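Long-range contacts in GRAM domain-containing protein 1A (Mus musculus, PDB 6GQF), which carries cholesterol from the plasma membrane to the endoplasmic reticulum without vesicles, this chain being its sterol-binding VASt (ASTER) domain: residues Y145-Y150 and E167-K172; E113-F118 and V129-L134; V46-A51 and R157-L162. All coordinates share one frame; numbering follows the deposited sequence.

How the interactions relate
The chain enters the sheet with strand 40-47, whose end and the turn after it open interaction 3; this closes only at 157-162, more than a hundred residues later. Within that long span lies interaction 2, a local hairpin in which 113-118 is met by 129-134. Interaction 1 then opens at 145-150, before interaction 3 has closed, and is completed at 167-172, so these two cross and share strand 159-170. In the sheet, strand 159-170 lies between the first strand and strand 144-156, its own hairpin partner. Interactions 1 and 2 meet directly, through the salt bridge of Arg149 with Asp130 and a probable backbone bond between His148 and Ser131. Interaction 3 lies across the chain's centre from interaction 1.

Interaction 1: residues Y145-Y150 and E167-K172; sequences YTAHRY and EIRYRK. With HC3 (25-hydroxycholesterol), chain E.
The hairpin of strands 144-156 and 159-170 walls one side of the sterol pocket, and here Tyr145 and Ala147 form hydrogen-bonded antiparallel pairs with Arg169 and Glu167. Tyr145 N reaches Arg169 O at 2.9 Å, and Ala147 N reaches Glu167 O at 3.0 Å. On the face away from the sterol, Arg169 carries the packing. With Tyr145 CG between the backbone N and the carbonyl carbon (chi1 70°), the ring lies beside Arg169 CB, which covers one face toward the rim in a CH-pi contact 4.1 Å from the centroid. Farther along, the Arg169 guanidinium presents one face to Ala147 CB, which lies over its centre, 3.5 Å from CZ. Glu167 OE2 fixes that plane from its edge, taking both NE and NH2 in a side-on salt bridge. The face of the sheet that carries Thr146 and His148 turns to 25-hydroxycholesterol: Thr146 OG1 is hydrogen-bonded to His148 NE2 at 2.9 Å, and both atoms lie against C6 and C7 of the sterol. Ile168, paired with Thr146, turns to this same side and touches Ser186 and Trp187 of helix 176-202, while His148 packs on Ile190. Strand 127-136 borders the opposite edge of strand 144-156, with Val133 against Thr146.

Interaction 2: residues E113-F118 and V129-L134; sequences ETQTLF and VDSEVL
Glu113 and Ser131 point to the same face of the hairpin from diagonal positions, and their polar ends meet there. Glu113 CG lies anti to the backbone N (chi1 -177°), and the chain runs extended to a carboxylate whose OE2 accepts a hydrogen bond from Ser131 OG; the modelled separation is too short to be taken literally at this resolution. Gln115 NE2 donates to the same oxygen from 3.1 Å, coming from above the carboxylate plane. Val133 CG2 closes over the aliphatic part, 3.7 Å from Glu113 CG, the two side chains crossing obliquely. Farther down this face Val129 CG2 faces Gln115 CB at 4.1 Å, and Val129 CG1 meets Leu117 CG at 4.4 Å. The opposite face carries Thr114, Thr116, Asp130 and Glu132. Asp130 OD2 comes within 3.7 Å of Phe118 CE1, with carboxylate and ring planes 72° apart, while its other oxygen, OD1, forms a salt bridge with Arg149. Backbone bonds hold the pairs in register: Thr114 N to Glu132 O at 2.9 Å and Thr116 N to Asp130 O at 2.8 Å. Strand 90-99 continues the sheet beyond 113-118, supplying Tyr96 to Glu113 OE1 and Arg92 to Gln115 OE1. Beyond 129-134 runs strand 144-156, whose Tyr150 lies against Val129; Val133 also touches the sterol.

Interaction 3: residues V46-A51 and R157-L162; sequences VFHMGA and RNKARL
Val46 and Arg161 face each other across the last pairs of strand 40-47 with strand 159-170. Val46 CG2 rests over the centre of the Arg161 guanidinium, 3.6 Å from CZ. Its other methyl, CG1, lies anti to the backbone N (chi1 177°) and meets Lys159 CE at 3.8 Å. The Lys159 chain is extended and runs alongside His48, pointing the same way, with CG 4.0 Å from His48 CD2. An alanine in place of Lys159 would probably leave Val46 CG1 and the His48 ring without their aliphatic neighbour, the ring being freer to turn. Between these side chains Phe47 and Ala160 exchange backbone bonds, Phe47 N to Ala160 O at 2.8 Å and Ala160 N to Phe47 O at 2.9 Å. On the buried face Ala160 CB lies 4.0 Å from Ala51 CB, and Phe47 CE2 approaches Leu162 CD2. Outward, Asn44 takes a hydrogen bond from Arg161 NH1 and so fixes the guanidinium that Val46 covers. Leu201 of helix 176-202 backs Phe47 and Leu162, and Gly50 occupies the N-cap position before helix 51-58. No salt bridge or side-chain hydrogen bond joins the two segments, which implies that direction comes from the two backbone bonds and the rest from packing.

Interaction 1: residues Y145-Y150 and E167-K172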
loop_
_atom_site.group_PDB
_atom_site.type_symbol
_atom_site.label_atom_id
_atom_site.label_comp_id
_atom_site.label_asym_id
_atom_site.label_seq_id
_atom_site.Cartn_x
_atom_site.Cartn_y
_atom_site.Cartn_z
ATOM N N TYR A 145 -2.129 -9.170 9.884
ATOM C CA TYR A 145 -1.639 -8.663 8.608
ATOM C C TYR A 145 -2.516 -7.449 8.292
ATOM O O TYR A 145 -3.449 -7.164 9.042
ATOM C CB TYR A 145 -1.689 -9.738 7.511
ATOM C CG TYR A 145 -3.077 -10.125 7.036
ATOM C CD1 TYR A 145 -3.869 -10.998 7.769
ATOM C CD2 TYR A 145 -3.583 -9.629 5.842
ATOM C CE1 TYR A 145 -5.133 -11.355 7.332
ATOM C CE2 TYR A 145 -4.844 -9.977 5.399
ATOM C CZ TYR A 145 -5.614 -10.840 6.144
ATOM O OH TYR A 145 -6.868 -11.183 5.694
ATOM N N THR A 146 -2.215 -6.720 7.219
ATOM C CA THR A 146 -2.934 -5.475 6.921
ATOM C C THR A 146 -3.484 -5.457 5.499
ATOM O O THR A 146 -2.923 -6.084 4.599
ATOM C CB THR A 146 -2.033 -4.224 7.128
ATOM O OG1 THR A 146 -0.955 -4.217 6.179
ATOM C CG2 THR A 146 -1.477 -4.200 8.541
ATOM N N ALA A 147 -4.592 -4.734 5.324
ATOM C CA ALA A 147 -5.240 -4.568 4.025
ATOM C C ALA A 147 -5.352 -3.088 3.665
ATOM O O ALA A 147 -5.518 -2.235 4.538
ATOM C CB ALA A 147 -6.614 -5.213 4.030
ATOM N N HIS A 148 -5.252 -2.800 2.370
ATOM C CA HIS A 148 -5.286 -1.433 1.855
ATOM C C HIS A 148 -6.036 -1.377 0.525
ATOM O O HIS A 148 -5.911 -2.275 -0.309
ATOM C CB HIS A 148 -3.861 -0.902 1.686
ATOM C CG HIS A 148 -2.995 -1.141 2.881
ATOM N ND1 HIS A 148 -2.704 -0.158 3.799
ATOM C CD2 HIS A 148 -2.379 -2.264 3.319
ATOM C CE1 HIS A 148 -1.941 -0.662 4.751
ATOM N NE2 HIS A 148 -1.733 -1.940 4.487
ATOM N N ARG A 149 -6.815 -0.314 0.337
ATOM C CA ARG A 149 -7.601 -0.124 -0.880
ATOM C C ARG A 149 -7.255 1.208 -1.538
ATOM O O ARG A 149 -7.380 2.258 -0.918
ATOM C CB ARG A 149 -9.100 -0.180 -0.567
ATOM C CG ARG A 149 -9.980 -0.347 -1.801
ATOM C CD ARG A 149 -11.470 -0.207 -1.497
ATOM N NE ARG A 149 -11.954 -1.177 -0.517
ATOM C CZ ARG A 149 -12.250 -2.447 -0.787
ATOM N NH1 ARG A 149 -12.101 -2.930 -2.012
ATOM N NH2 ARG A 149 -12.691 -3.242 0.177
ATOM N N TYR A 150 -6.808 1.150 -2.790
ATOM C CA TYR A 150 -6.570 2.343 -3.594
ATOM C C TYR A 150 -7.763 2.579 -4.514
ATOM O O TYR A 150 -8.192 1.661 -5.211
ATOM C CB TYR A 150 -5.312 2.199 -4.449
ATOM C CG TYR A 150 -4.012 1.952 -3.715
ATOM C CD1 TYR A 150 -3.727 0.712 -3.156
ATOM C CD2 TYR A 150 -3.048 2.942 -3.631
ATOM C CE1 TYR A 150 -2.535 0.481 -2.505
ATOM C CE2 TYR A 150 -1.850 2.718 -2.987
ATOM C CZ TYR A 150 -1.599 1.485 -2.426
ATOM O OH TYR A 150 -0.406 1.256 -1.784
ATOM N N GLU A 167 -6.778 -1.021 6.874
ATOM C CA GLU A 167 -7.296 -1.634 8.085
ATOM C C GLU A 167 -6.362 -2.748 8.546
ATOM O O GLU A 167 -5.627 -3.329 7.749
ATOM C CB GLU A 167 -8.720 -2.163 7.867
ATOM C CG GLU A 167 -8.825 -3.430 7.036
ATOM C CD GLU A 167 -10.271 -3.870 6.827
ATOM O OE1 GLU A 167 -11.185 -3.150 7.283
ATOM O OE2 GLU A 167 -10.493 -4.937 6.208
ATOM N N ILE A 168 -6.390 -3.018 9.847
ATOM C CA ILE A 168 -5.608 -4.092 10.445
ATOM C C ILE A 168 -6.495 -5.313 10.642
ATOM O O ILE A 168 -7.617 -5.198 11.135
ATOM C CB ILE A 168 -4.996 -3.660 11.797
ATOM C CG1 ILE A 168 -4.000 -2.518 11.586
ATOM C CG2 ILE A 168 -4.296 -4.826 12.477
ATOM C CD1 ILE A 168 -3.706 -1.737 12.828
ATOM N N ARG A 169 -5.978 -6.475 10.256
ATOM C CA ARG A 169 -6.718 -7.732 10.327
ATOM C C ARG A 169 -5.983 -8.758 11.189
ATOM O O ARG A 169 -4.853 -9.141 10.889
ATOM C CB ARG A 169 -6.943 -8.295 8.924
ATOM C CG ARG A 169 -7.891 -7.472 8.078
ATOM C CD ARG A 169 -8.141 -8.123 6.731
ATOM N NE ARG A 169 -9.057 -7.325 5.924
ATOM C CZ ARG A 169 -9.224 -7.465 4.613
ATOM N NH1 ARG A 169 -8.532 -8.377 3.939
ATOM N NH2 ARG A 169 -10.084 -6.684 3.975
ATOM N N TYR A 170 -6.647 -9.200 12.252
ATOM C CA TYR A 170 -6.070 -10.135 13.209
ATOM C C TYR A 170 -6.509 -11.582 12.970
ATOM O O TYR A 170 -7.697 -11.892 13.019
ATOM C CB TYR A 170 -6.453 -9.710 14.629
ATOM C CG TYR A 170 -5.868 -8.378 15.028
ATOM C CD1 TYR A 170 -4.599 -8.297 15.590
ATOM C CD2 TYR A 170 -6.573 -7.200 14.830
ATOM C CE1 TYR A 170 -4.054 -7.079 15.952
ATOM C CE2 TYR A 170 -6.036 -5.976 15.190
ATOM C CZ TYR A 170 -4.776 -5.923 15.750
ATOM O OH TYR A 170 -4.236 -4.710 16.110
ATOM N N ARG A 171 -5.547 -12.466 12.722
ATOM C CA ARG A 171 -5.835 -13.891 12.620
ATOM C C ARG A 171 -6.218 -14.449 13.986
ATOM O O ARG A 171 -7.016 -15.376 14.090
ATOM C CB ARG A 171 -4.633 -14.650 12.066
ATOM C CG ARG A 171 -4.102 -14.106 10.761
ATOM C CD ARG A 171 -3.070 -15.043 10.192
ATOM N NE ARG A 171 -2.522 -14.565 8.930
ATOM C CZ ARG A 171 -1.448 -13.791 8.816
ATOM N NH1 ARG A 171 -0.784 -13.387 9.890
ATOM N NH2 ARG A 171 -1.038 -13.421 7.612
ATOM N N LYS A 172 -5.620 -13.883 15.028
ATOM C CA LYS A 172 -5.959 -14.224 16.408
ATOM C C LYS A 172 -5.817 -12.983 17.281
ATOM O O LYS A 172 -5.068 -12.063 16.946
ATOM C CB LYS A 172 -5.071 -15.359 16.926
ATOM C CG LYS A 172 -3.583 -15.140 16.711
ATOM C CD LYS A 172 -2.761 -16.272 17.314
ATOM C CE LYS A 172 -1.270 -16.056 17.097
ATOM N NZ LYS A 172 -0.467 -17.095 17.787
HETATM C C18 HC3 E . 4.421 -0.831 9.285
HETATM C C13 HC3 E . 4.607 -2.286 8.838
HETATM C C12 HC3 E . 5.745 -2.255 7.977
HETATM C C11 HC3 E . 5.482 -1.450 6.578
HETATM C C9 HC3 E . 4.242 -1.938 5.837
HETATM C C10 HC3 E . 3.981 -1.142 4.444
HETATM C C19 HC3 E . 4.207 0.330 4.697
HETATM C C1 HC3 E . 5.011 -1.584 3.406
HETATM C C2 HC3 E . 4.785 -0.935 2.061
HETATM C C3 HC3 E . 3.404 -1.159 1.534
HETATM O O1 HC3 E . 3.216 -0.421 0.326
HETATM C C4 HC3 E . 2.337 -0.730 2.537
HETATM C C5 HC3 E . 2.614 -1.331 3.913
HETATM C C6 HC3 E . 1.369 -1.570 4.969
HETATM C C7 HC3 E . 1.660 -2.419 6.148
HETATM C C8 HC3 E . 3.052 -1.897 6.790
HETATM C C14 HC3 E . 3.346 -2.694 8.035
HETATM C C15 HC3 E . 2.183 -2.896 9.135
HETATM C C16 HC3 E . 3.062 -3.325 10.549
HETATM C C17 HC3 E . 4.559 -3.240 10.192
HETATM C C20 HC3 E . 5.444 -2.762 11.242
HETATM C C21 HC3 E . 6.815 -3.478 11.053
HETATM C C22 HC3 E . 4.954 -2.913 12.724
HETATM C C23 HC3 E . 5.707 -3.904 13.577
HETATM C C24 HC3 E . 4.872 -4.064 14.826
HETATM C C25 HC3 E . 5.704 -4.648 15.940
HETATM C C26 HC3 E . 4.779 -4.911 17.104
HETATM C C27 HC3 E . 6.332 -5.949 15.479
HETATM O O2 HC3 E . 6.696 -3.721 16.317
#

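Interaction 2: residues E113-F118 and V129-L134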
loop_
_atom_site.group_PDB
_atom_site.type_symbol
_atom_site.label_atom_id
_atom_site.label_comp_id
_atom_site.label_asym_id
_atom_site.label_seq_id
_atom_site.Cartn_x
_atom_site.Cartn_y
_atom_site.Cartn_z
ATOM N N GLU A 113 3.620 -8.752 -0.774
ATOM C CA GLU A 113 2.387 -8.018 -1.033
ATOM C C GLU A 113 1.661 -8.586 -2.248
ATOM O O GLU A 113 2.292 -8.998 -3.218
ATOM C CB GLU A 113 2.684 -6.527 -1.242
ATOM C CG GLU A 113 1.442 -5.657 -1.453
ATOM C CD GLU A 113 1.778 -4.193 -1.659
ATOM O OE1 GLU A 113 2.982 -3.863 -1.732
ATOM O OE2 GLU A 113 0.839 -3.370 -1.750
ATOM N N THR A 114 0.334 -8.605 -2.174
ATOM C CA THR A 114 -0.514 -9.063 -3.270
ATOM C C THR A 114 -1.511 -7.977 -3.657
ATOM O O THR A 114 -2.246 -7.478 -2.806
ATOM C CB THR A 114 -1.281 -10.335 -2.886
ATOM O OG1 THR A 114 -0.370 -11.288 -2.333
ATOM C CG2 THR A 114 -1.967 -10.939 -4.091
ATOM N N GLN A 115 -1.540 -7.623 -4.939
ATOM C CA GLN A 115 -2.431 -6.574 -5.424
ATOM C C GLN A 115 -3.398 -7.093 -6.481
ATOM O O GLN A 115 -2.988 -7.772 -7.416
ATOM C CB GLN A 115 -1.622 -5.409 -5.995
ATOM C CG GLN A 115 -0.838 -4.644 -4.949
ATOM C CD GLN A 115 -0.183 -3.404 -5.515
ATOM O OE1 GLN A 115 -0.024 -3.273 -6.729
ATOM N NE2 GLN A 115 0.194 -2.479 -4.639
ATOM N N THR A 116 -4.679 -6.765 -6.316
ATOM C CA THR A 116 -5.718 -7.116 -7.285
ATOM C C THR A 116 -6.364 -5.866 -7.880
ATOM O O THR A 116 -7.006 -5.106 -7.163
ATOM C CB THR A 116 -6.825 -7.980 -6.646
ATOM O OG1 THR A 116 -6.248 -9.164 -6.082
ATOM C CG2 THR A 116 -7.860 -8.383 -7.681
ATOM N N LEU A 117 -6.217 -5.679 -9.192
ATOM C CA LEU A 117 -6.718 -4.481 -9.866
ATOM C C LEU A 117 -8.078 -4.709 -10.511
ATOM O O LEU A 117 -8.275 -5.673 -11.243
ATOM C CB LEU A 117 -5.722 -4.016 -10.935
ATOM C CG LEU A 117 -5.795 -2.549 -11.386
ATOM C CD1 LEU A 117 -4.515 -2.179 -12.105
ATOM C CD2 LEU A 117 -6.989 -2.266 -12.289
ATOM N N PHE A 118 -9.007 -3.799 -10.234
ATOM C CA PHE A 118 -10.324 -3.793 -10.863
ATOM C C PHE A 118 -10.507 -2.519 -11.680
ATOM O O PHE A 118 -10.493 -1.417 -11.133
ATOM C CB PHE A 118 -11.428 -3.892 -9.811
ATOM C CG PHE A 118 -11.273 -5.054 -8.879
ATOM C CD1 PHE A 118 -10.550 -4.924 -7.704
ATOM C CD2 PHE A 118 -11.852 -6.274 -9.176
ATOM C CE1 PHE A 118 -10.408 -5.994 -6.844
ATOM C CE2 PHE A 118 -11.713 -7.345 -8.323
ATOM C CZ PHE A 118 -10.991 -7.207 -7.154
ATOM N N VAL A 129 -7.726 -0.959 -6.662
ATOM C CA VAL A 129 -6.884 -2.119 -6.401
ATOM C C VAL A 129 -6.826 -2.417 -4.911
ATOM O O VAL A 129 -6.622 -1.522 -4.090
ATOM C CB VAL A 129 -5.444 -1.941 -6.988
ATOM C CG1 VAL A 129 -5.238 -0.543 -7.509
ATOM C CG2 VAL A 129 -4.357 -2.316 -5.985
ATOM N N ASP A 130 -7.049 -3.690 -4.588
ATOM C CA ASP A 130 -6.949 -4.190 -3.223
ATOM C C ASP A 130 -5.563 -4.755 -2.975
ATOM O O ASP A 130 -5.011 -5.452 -3.822
ATOM C CB ASP A 130 -7.992 -5.274 -2.956
ATOM C CG ASP A 130 -9.378 -4.712 -2.716
ATOM O OD1 ASP A 130 -9.494 -3.659 -2.054
ATOM O OD2 ASP A 130 -10.356 -5.337 -3.178
ATOM N N SER A 131 -5.015 -4.468 -1.800
ATOM C CA SER A 131 -3.659 -4.874 -1.468
ATOM C C SER A 131 -3.623 -5.644 -0.152
ATOM O O SER A 131 -4.144 -5.176 0.857
ATOM C CB SER A 131 -2.748 -3.646 -1.393
ATOM O OG SER A 131 -1.392 -4.026 -1.229
ATOM N N GLU A 132 -3.027 -6.835 -0.180
ATOM C CA GLU A 132 -2.761 -7.606 1.034
ATOM C C GLU A 132 -1.269 -7.575 1.338
ATOM O O GLU A 132 -0.459 -8.028 0.532
ATOM C CB GLU A 132 -3.224 -9.055 0.891
ATOM C CG GLU A 132 -4.707 -9.239 0.674
ATOM C CD GLU A 132 -5.085 -10.706 0.608
ATOM O OE1 GLU A 132 -4.755 -11.443 1.563
ATOM O OE2 GLU A 132 -5.694 -11.126 -0.400
ATOM N N VAL A 133 -0.913 -7.044 2.503
ATOM C CA VAL A 133 0.484 -6.882 2.884
ATOM C C VAL A 133 0.805 -7.764 4.074
ATOM O O VAL A 133 0.255 -7.592 5.161
ATOM C CB VAL A 133 0.814 -5.416 3.228
ATOM C CG1 VAL A 133 2.253 -5.280 3.723
ATOM C CG2 VAL A 133 0.589 -4.529 2.014
ATOM N N LEU A 134 1.703 -8.713 3.849
ATOM C CA LEU A 134 2.168 -9.602 4.898
ATOM C C LEU A 134 3.619 -9.282 5.185
ATOM O O LEU A 134 4.481 -9.420 4.317
ATOM C CB LEU A 134 2.003 -11.068 4.494
ATOM C CG LEU A 134 0.574 -11.625 4.540
ATOM C CD1 LEU A 134 -0.329 -11.069 3.439
ATOM C CD2 LEU A 134 0.627 -13.125 4.444
#

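Interaction 3: residues V46-A51 and R157-L162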
loop_
_atom_site.group_PDB
_atom_site.type_symbol
_atom_site.label_atom_id
_atom_site.label_comp_id
_atom_site.label_asym_id
_atom_site.label_seq_id
_atom_site.Cartn_x
_atom_site.Cartn_y
_atom_site.Cartn_z
ATOM N N VAL A 46 -6.522 15.273 -4.728
ATOM C CA VAL A 46 -6.830 15.433 -6.142
ATOM C C VAL A 46 -5.578 15.909 -6.860
ATOM O O VAL A 46 -4.950 16.886 -6.456
ATOM C CB VAL A 46 -7.988 16.425 -6.375
ATOM C CG1 VAL A 46 -8.234 16.612 -7.864
ATOM C CG2 VAL A 46 -9.262 15.932 -5.692
ATOM N N PHE A 47 -5.219 15.195 -7.920
ATOM C CA PHE A 47 -4.029 15.506 -8.697
ATOM C C PHE A 47 -4.406 15.930 -10.103
ATOM O O PHE A 47 -5.414 15.481 -10.648
ATOM C CB PHE A 47 -3.093 14.298 -8.745
ATOM C CG PHE A 47 -2.536 13.920 -7.409
ATOM C CD1 PHE A 47 -1.389 14.525 -6.931
ATOM C CD2 PHE A 47 -3.164 12.966 -6.626
ATOM C CE1 PHE A 47 -0.875 14.185 -5.701
ATOM C CE2 PHE A 47 -2.656 12.623 -5.394
ATOM C CZ PHE A 47 -1.510 13.233 -4.930
ATOM N N HIS A 48 -3.583 16.794 -10.687
ATOM C CA HIS A 48 -3.775 17.231 -12.062
ATOM C C HIS A 48 -3.032 16.300 -13.016
ATOM O O HIS A 48 -2.404 16.739 -13.980
ATOM C CB HIS A 48 -3.312 18.679 -12.236
ATOM C CG HIS A 48 -4.271 19.688 -11.685
ATOM N ND1 HIS A 48 -3.875 20.724 -10.866
ATOM C CD2 HIS A 48 -5.609 19.822 -11.840
ATOM C CE1 HIS A 48 -4.930 21.451 -10.539
ATOM N NE2 HIS A 48 -5.993 20.924 -11.116
ATOM N N MET A 49 -3.109 15.006 -12.723
ATOM C CA MET A 49 -2.595 13.969 -13.601
ATOM C C MET A 49 -3.761 13.086 -13.999
ATOM O O MET A 49 -4.690 12.889 -13.215
ATOM C CB MET A 49 -1.499 13.157 -12.907
ATOM C CG MET A 49 -0.249 13.968 -12.603
ATOM S SD MET A 49 0.959 13.101 -11.584
ATOM C CE MET A 49 0.115 13.097 -10.003
ATOM N N GLY A 50 -3.728 12.572 -15.223
ATOM C CA GLY A 50 -4.773 11.681 -15.684
ATOM C C GLY A 50 -4.855 10.446 -14.809
ATOM O O GLY A 50 -3.863 10.044 -14.198
ATOM N N ALA A 51 -6.041 9.852 -14.740
ATOM C CA ALA A 51 -6.222 8.606 -14.013
ATOM C C ALA A 51 -5.310 7.538 -14.606
ATOM O O ALA A 51 -4.807 6.671 -13.894
ATOM C CB ALA A 51 -7.676 8.165 -14.060
ATOM N N ARG A 157 -9.650 15.591 -18.246
ATOM C CA ARG A 157 -8.633 15.150 -19.194
ATOM C C ARG A 157 -7.310 14.843 -18.485
ATOM O O ARG A 157 -6.751 13.755 -18.640
ATOM C CB ARG A 157 -8.446 16.223 -20.276
ATOM C CG ARG A 157 -7.306 15.983 -21.255
ATOM C CD ARG A 157 -7.491 14.709 -22.058
ATOM N NE ARG A 157 -6.428 14.545 -23.047
ATOM C CZ ARG A 157 -5.237 14.006 -22.797
ATOM N NH1 ARG A 157 -4.929 13.565 -21.581
ATOM N NH2 ARG A 157 -4.344 13.908 -23.773
ATOM N N ASN A 158 -6.832 15.804 -17.695
ATOM C CA ASN A 158 -5.624 15.635 -16.887
ATOM C C ASN A 158 -5.912 15.969 -15.427
ATOM O O ASN A 158 -5.351 16.912 -14.869
ATOM C CB ASN A 158 -4.487 16.517 -17.415
ATOM C CG ASN A 158 -3.789 15.914 -18.619
ATOM O OD1 ASN A 158 -4.255 16.033 -19.752
ATOM N ND2 ASN A 158 -2.655 15.267 -18.377
ATOM N N LYS A 159 -6.798 15.190 -14.815
ATOM C CA LYS A 159 -7.193 15.427 -13.433
ATOM C C LYS A 159 -7.899 14.203 -12.859
ATOM O O LYS A 159 -8.849 13.695 -13.455
ATOM C CB LYS A 159 -8.105 16.652 -13.349
ATOM C CG LYS A 159 -8.516 17.055 -11.943
ATOM C CD LYS A 159 -9.467 18.243 -11.982
ATOM C CE LYS A 159 -10.034 18.562 -10.608
ATOM N NZ LYS A 159 -11.034 19.661 -10.666
ATOM N N ALA A 160 -7.430 13.735 -11.705
ATOM C CA ALA A 160 -8.021 12.569 -11.055
ATOM C C ALA A 160 -7.867 12.638 -9.541
ATOM O O ALA A 160 -6.987 13.334 -9.026
ATOM C CB ALA A 160 -7.390 11.294 -11.586
ATOM N N ARG A 161 -8.733 11.911 -8.837
ATOM C CA ARG A 161 -8.676 11.824 -7.382
ATOM C C ARG A 161 -8.011 10.520 -6.958
ATOM O O ARG A 161 -8.057 9.525 -7.683
ATOM C CB ARG A 161 -10.079 11.921 -6.772
ATOM C CG ARG A 161 -10.113 11.736 -5.252
ATOM C CD ARG A 161 -11.522 11.831 -4.699
ATOM N NE ARG A 161 -12.118 13.147 -4.923
ATOM C CZ ARG A 161 -11.991 14.191 -4.106
ATOM N NH1 ARG A 161 -11.279 14.102 -2.988
ATOM N NH2 ARG A 161 -12.581 15.337 -4.415
ATOM N N LEU A 162 -7.392 10.537 -5.782
ATOM C CA LEU A 162 -6.788 9.346 -5.197
ATOM C C LEU A 162 -7.260 9.172 -3.753
ATOM O O LEU A 162 -7.133 10.088 -2.940
ATOM C CB LEU A 162 -5.258 9.437 -5.258
ATOM C CG LEU A 162 -4.450 8.294 -4.635
ATOM C CD1 LEU A 162 -4.761 6.969 -5.290
ATOM C CD2 LEU A 162 -2.967 8.577 -4.745
#